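Local coordinates for BH0236 protein (Bacillus halodurans, PDB 5T7A), which probably binds beta-1,3-glucan as a family 56 carbohydrate-binding module and so aids its hydrolysis, at residues L90-F100 with T110-R118. Numbering follows the deposited sequence.
Sequences LSSGDVLEYSF and TTEWFTYSR. With EDO (1,2-ethanediol), chain E.
The W113 indole is sandwiched: S99 CB lies over one face, 4.2 Å from the centroid of the six-membered ring and 18° off its normal, with OG, in the conformer given, over the same face; ethanediol, probably from the crystallisation liquor, covers the other, and Y98 N and the E97 carbonyl border the edge. F114 CB rests on one face of the Y98 ring, 3.7 Å from its centroid and 19° off the normal, a CH-pi contact; the two rings are inclined at 39°. Y98 OH gives a 2.7 Å bond to a water that also donates to T115 O. Paired bonds between L96 and Y116 and between Y98 and F114 make the strands antiparallel; consecutive in the chain, 95-103 and 108-117 form a beta hairpin, with 108-117 at the sheet edge. T111 OG1, rather than a backbone carbonyl, accepts from F100 N at 3.0 Å while donating to a lone pair of E112 O; T111 N returns a bond to F100 O (2.8 Å). A valine here would probably leave F100 N without its acceptor and E112 O without that donor. F114 also stacks on H30, and K65 makes a cation-pi contact with W113. Ethanediol O2 donates to E97 OE2 (2.8 Å), while K65 NZ also bonds the diol: an indole face beside hydroxyl-binding charges could suit a sugar, though the diol alone does not establish a glucan site.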
loop_
_atom_site.group_PDB
_atom_site.type_symbol
_atom_site.label_atom_id
_atom_site.label_comp_id
_atom_site.label_asym_id
_atom_site.label_seq_id
_atom_site.Cartn_x
_atom_site.Cartn_y
_atom_site.Cartn_z
ATOM N N LEU A 90 12.359 1.106 7.810
ATOM C CA LEU A 90 12.711 -0.256 7.423
ATOM C C LEU A 90 14.219 -0.410 7.263
ATOM O O LEU A 90 14.839 0.249 6.441
ATOM C CB LEU A 90 12.044 -0.682 6.108
ATOM C CG LEU A 90 10.518 -0.776 6.131
ATOM C CD1 LEU A 90 9.950 -0.901 4.728
ATOM C CD2 LEU A 90 10.104 -1.982 6.925
ATOM N N SER A 91 14.808 -1.275 8.069
ATOM C CA SER A 91 16.211 -1.630 7.869
ATOM C C SER A 91 16.275 -2.553 6.653
ATOM O O SER A 91 15.308 -3.164 6.229
ATOM C CB SER A 91 16.828 -2.278 9.127
ATOM O OG SER A 91 16.515 -1.494 10.278
ATOM N N SER A 92 17.444 -2.577 6.047
ATOM C CA SER A 92 17.733 -3.478 4.964
ATOM C C SER A 92 17.484 -4.875 5.455
ATOM O O SER A 92 17.818 -5.193 6.587
ATOM C CB SER A 92 19.203 -3.277 4.536
ATOM O OG SER A 92 19.561 -4.272 3.634
ATOM N N GLY A 93 16.869 -5.716 4.622
ATOM C CA GLY A 93 16.368 -7.001 5.073
ATOM C C GLY A 93 14.959 -7.070 5.689
ATOM O O GLY A 93 14.434 -8.175 5.831
ATOM N N ASP A 94 14.377 -5.935 6.095
ATOM C CA ASP A 94 12.991 -5.914 6.574
ATOM C C ASP A 94 12.047 -6.446 5.473
ATOM O O ASP A 94 12.239 -6.176 4.267
ATOM C CB ASP A 94 12.583 -4.548 7.104
ATOM C CG ASP A 94 13.278 -4.202 8.396
ATOM O OD1 ASP A 94 13.898 -5.090 8.937
ATOM O OD2 ASP A 94 13.144 -3.076 8.876
ATOM N N VAL A 95 11.093 -7.300 5.870
ATOM C CA VAL A 95 10.012 -7.735 4.983
ATOM C C VAL A 95 8.698 -6.974 5.328
ATOM O O VAL A 95 8.156 -7.050 6.437
ATOM C CB VAL A 95 9.800 -9.264 4.959
ATOM C CG1 VAL A 95 8.548 -9.656 4.250
ATOM C CG2 VAL A 95 10.989 -9.964 4.335
ATOM N N LEU A 96 8.167 -6.259 4.344
ATOM C CA LEU A 96 6.897 -5.533 4.509
ATOM C C LEU A 96 5.848 -6.282 3.699
ATOM O O LEU A 96 5.976 -6.489 2.502
ATOM C CB LEU A 96 7.074 -4.091 4.012
ATOM C CG LEU A 96 5.770 -3.285 3.877
ATOM C CD1 LEU A 96 5.230 -2.948 5.241
ATOM C CD2 LEU A 96 6.126 -2.006 3.134
ATOM N N GLU A 97 4.780 -6.689 4.387
ATOM C CA GLU A 97 3.633 -7.300 3.722
ATOM C C GLU A 97 2.481 -6.316 3.830
ATOM O O GLU A 97 2.289 -5.697 4.866
ATOM C CB GLU A 97 3.297 -8.671 4.299
ATOM C CG GLU A 97 4.290 -9.755 3.784
ATOM C CD GLU A 97 4.005 -11.066 4.428
ATOM O OE1 GLU A 97 4.350 -11.175 5.627
ATOM O OE2 GLU A 97 3.457 -11.956 3.732
ATOM N N TYR A 98 1.666 -6.204 2.777
ATOM C CA TYR A 98 0.677 -5.150 2.721
ATOM C C TYR A 98 -0.466 -5.575 1.834
ATOM O O TYR A 98 -0.300 -6.310 0.863
ATOM C CB TYR A 98 1.264 -3.834 2.228
ATOM C CG TYR A 98 1.906 -3.877 0.868
ATOM C CD1 TYR A 98 3.210 -4.360 0.706
ATOM C CD2 TYR A 98 1.269 -3.386 -0.260
ATOM C CE1 TYR A 98 3.809 -4.407 -0.515
ATOM C CE2 TYR A 98 1.843 -3.423 -1.472
ATOM C CZ TYR A 98 3.098 -3.912 -1.640
ATOM O OH TYR A 98 3.665 -3.938 -2.892
ATOM N N SER A 99 -1.670 -5.183 2.264
ATOM C CA SER A 99 -2.900 -5.436 1.489
ATOM C C SER A 99 -3.766 -4.218 1.595
ATOM O O SER A 99 -3.464 -3.318 2.403
ATOM C CB SER A 99 -3.629 -6.628 2.010
ATOM O OG SER A 99 -3.914 -6.472 3.400
ATOM N N PHE A 100 -4.796 -4.144 0.756
ATOM C CA PHE A 100 -5.653 -2.984 0.726
ATOM C C PHE A 100 -7.110 -3.323 0.857
ATOM O O PHE A 100 -7.556 -4.365 0.355
ATOM C CB PHE A 100 -5.467 -2.203 -0.593
ATOM C CG PHE A 100 -4.019 -1.844 -0.869
ATOM C CD1 PHE A 100 -3.470 -0.687 -0.385
ATOM C CD2 PHE A 100 -3.219 -2.713 -1.625
ATOM C CE1 PHE A 100 -2.125 -0.363 -0.663
ATOM C CE2 PHE A 100 -1.933 -2.402 -1.870
ATOM C CZ PHE A 100 -1.351 -1.242 -1.395
ATOM N N THR A 110 -11.189 -6.088 -0.823
ATOM C CA THR A 110 -9.886 -6.298 -0.207
ATOM C C THR A 110 -8.985 -7.188 -1.018
ATOM O O THR A 110 -9.412 -8.219 -1.555
ATOM C CB THR A 110 -10.087 -6.893 1.199
ATOM O OG1 THR A 110 -10.915 -6.010 2.026
ATOM C CG2 THR A 110 -8.769 -7.129 1.926
ATOM N N THR A 111 -7.736 -6.782 -1.117
ATOM C CA THR A 111 -6.770 -7.518 -1.878
ATOM C C THR A 111 -6.067 -8.615 -1.036
ATOM O O THR A 111 -6.113 -8.624 0.170
ATOM C CB THR A 111 -5.681 -6.563 -2.433
ATOM O OG1 THR A 111 -4.739 -6.176 -1.407
ATOM C CG2 THR A 111 -6.278 -5.361 -3.091
ATOM N N GLU A 112 -5.338 -9.443 -1.746
ATOM C CA GLU A 112 -4.378 -10.335 -1.188
ATOM C C GLU A 112 -3.263 -9.561 -0.537
ATOM O O GLU A 112 -3.172 -8.358 -0.695
ATOM C CB GLU A 112 -3.801 -11.219 -2.326
ATOM C CG GLU A 112 -2.856 -10.458 -3.227
ATOM C CD GLU A 112 -2.687 -11.095 -4.574
ATOM O OE1 GLU A 112 -3.613 -10.971 -5.392
ATOM O OE2 GLU A 112 -1.596 -11.697 -4.769
ATOM N N TRP A 113 -2.385 -10.271 0.180
ATOM C CA TRP A 113 -1.197 -9.717 0.751
ATOM C C TRP A 113 -0.079 -9.741 -0.256
ATOM O O TRP A 113 0.271 -10.803 -0.807
ATOM C CB TRP A 113 -0.761 -10.522 1.968
ATOM C CG TRP A 113 -1.636 -10.346 3.123
ATOM C CD1 TRP A 113 -2.687 -11.171 3.524
ATOM C CD2 TRP A 113 -1.539 -9.317 4.104
ATOM N NE1 TRP A 113 -3.276 -10.658 4.659
ATOM C CE2 TRP A 113 -2.575 -9.531 5.045
ATOM C CE3 TRP A 113 -0.692 -8.227 4.269
ATOM C CZ2 TRP A 113 -2.745 -8.701 6.140
ATOM C CZ3 TRP A 113 -0.869 -7.422 5.339
ATOM C CH2 TRP A 113 -1.883 -7.656 6.256
ATOM N N PHE A 114 0.517 -8.576 -0.508
ATOM C CA PHE A 114 1.713 -8.404 -1.282
ATOM C C PHE A 114 2.922 -8.361 -0.367
ATOM O O PHE A 114 2.781 -8.123 0.830
ATOM C CB PHE A 114 1.644 -7.095 -2.109
ATOM C CG PHE A 114 0.446 -7.057 -3.002
ATOM C CD1 PHE A 114 0.427 -7.770 -4.204
ATOM C CD2 PHE A 114 -0.646 -6.301 -2.663
ATOM C CE1 PHE A 114 -0.705 -7.773 -5.011
ATOM C CE2 PHE A 114 -1.776 -6.270 -3.473
ATOM C CZ PHE A 114 -1.784 -6.970 -4.659
ATOM N N THR A 115 4.106 -8.599 -0.939
ATOM C CA THR A 115 5.361 -8.609 -0.144
ATOM C C THR A 115 6.421 -7.751 -0.797
ATOM O O THR A 115 6.490 -7.726 -2.051
ATOM C CB THR A 115 5.875 -10.070 0.164
ATOM O OG1 THR A 115 6.930 -9.997 1.124
ATOM C CG2 THR A 115 6.265 -10.726 -1.048
ATOM N N TYR A 116 7.165 -7.041 0.039
ATOM C CA TYR A 116 8.287 -6.223 -0.371
ATOM C C TYR A 116 9.465 -6.496 0.551
ATOM O O TYR A 116 9.299 -6.488 1.771
ATOM C CB TYR A 116 7.911 -4.721 -0.288
ATOM C CG TYR A 116 9.073 -3.793 -0.447
ATOM C CD1 TYR A 116 9.603 -3.594 -1.721
ATOM C CD2 TYR A 116 9.584 -3.069 0.608
ATOM C CE1 TYR A 116 10.707 -2.785 -1.880
ATOM C CE2 TYR A 116 10.697 -2.249 0.459
ATOM C CZ TYR A 116 11.259 -2.118 -0.773
ATOM O OH TYR A 116 12.364 -1.272 -0.834
ATOM N N SER A 117 10.668 -6.762 0.035
ATOM C CA SER A 117 11.858 -6.835 0.909
ATOM C C SER A 117 12.722 -5.618 0.687
ATOM O O SER A 117 13.107 -5.310 -0.451
ATOM C CB SER A 117 12.696 -8.122 0.705
ATOM O OG SER A 117 13.803 -8.277 1.617
ATOM N N ARG A 118 12.998 -4.919 1.766
ATOM C CA ARG A 118 13.825 -3.695 1.756
ATOM C C ARG A 118 15.296 -3.993 1.534
ATOM O O ARG A 118 15.781 -5.019 2.015
ATOM C CB ARG A 118 13.731 -2.975 3.068
ATOM C CG ARG A 118 14.419 -1.638 3.131
ATOM C CD ARG A 118 13.858 -0.619 2.146
ATOM N NE ARG A 118 14.679 0.593 2.062
ATOM C CZ ARG A 118 15.785 0.669 1.340
ATOM N NH1 ARG A 118 16.235 -0.378 0.655
ATOM N NH2 ARG A 118 16.467 1.802 1.329
ATOM O OXT ARG A 118 16.002 -3.193 0.925
HETATM C C1 EDO E . 0.538 -11.582 6.132
HETATM O O1 EDO E . 0.466 -12.129 7.438
HETATM C C2 EDO E . 0.026 -12.644 5.213
HETATM O O2 EDO E . 1.088 -13.216 4.457
HETATM O O HOH W 1 18.514 -3.021 1.288
HETATM O O HOH W 2 2.676 -11.714 1.079
HETATM O O HOH W 3 5.792 -5.508 -3.431
#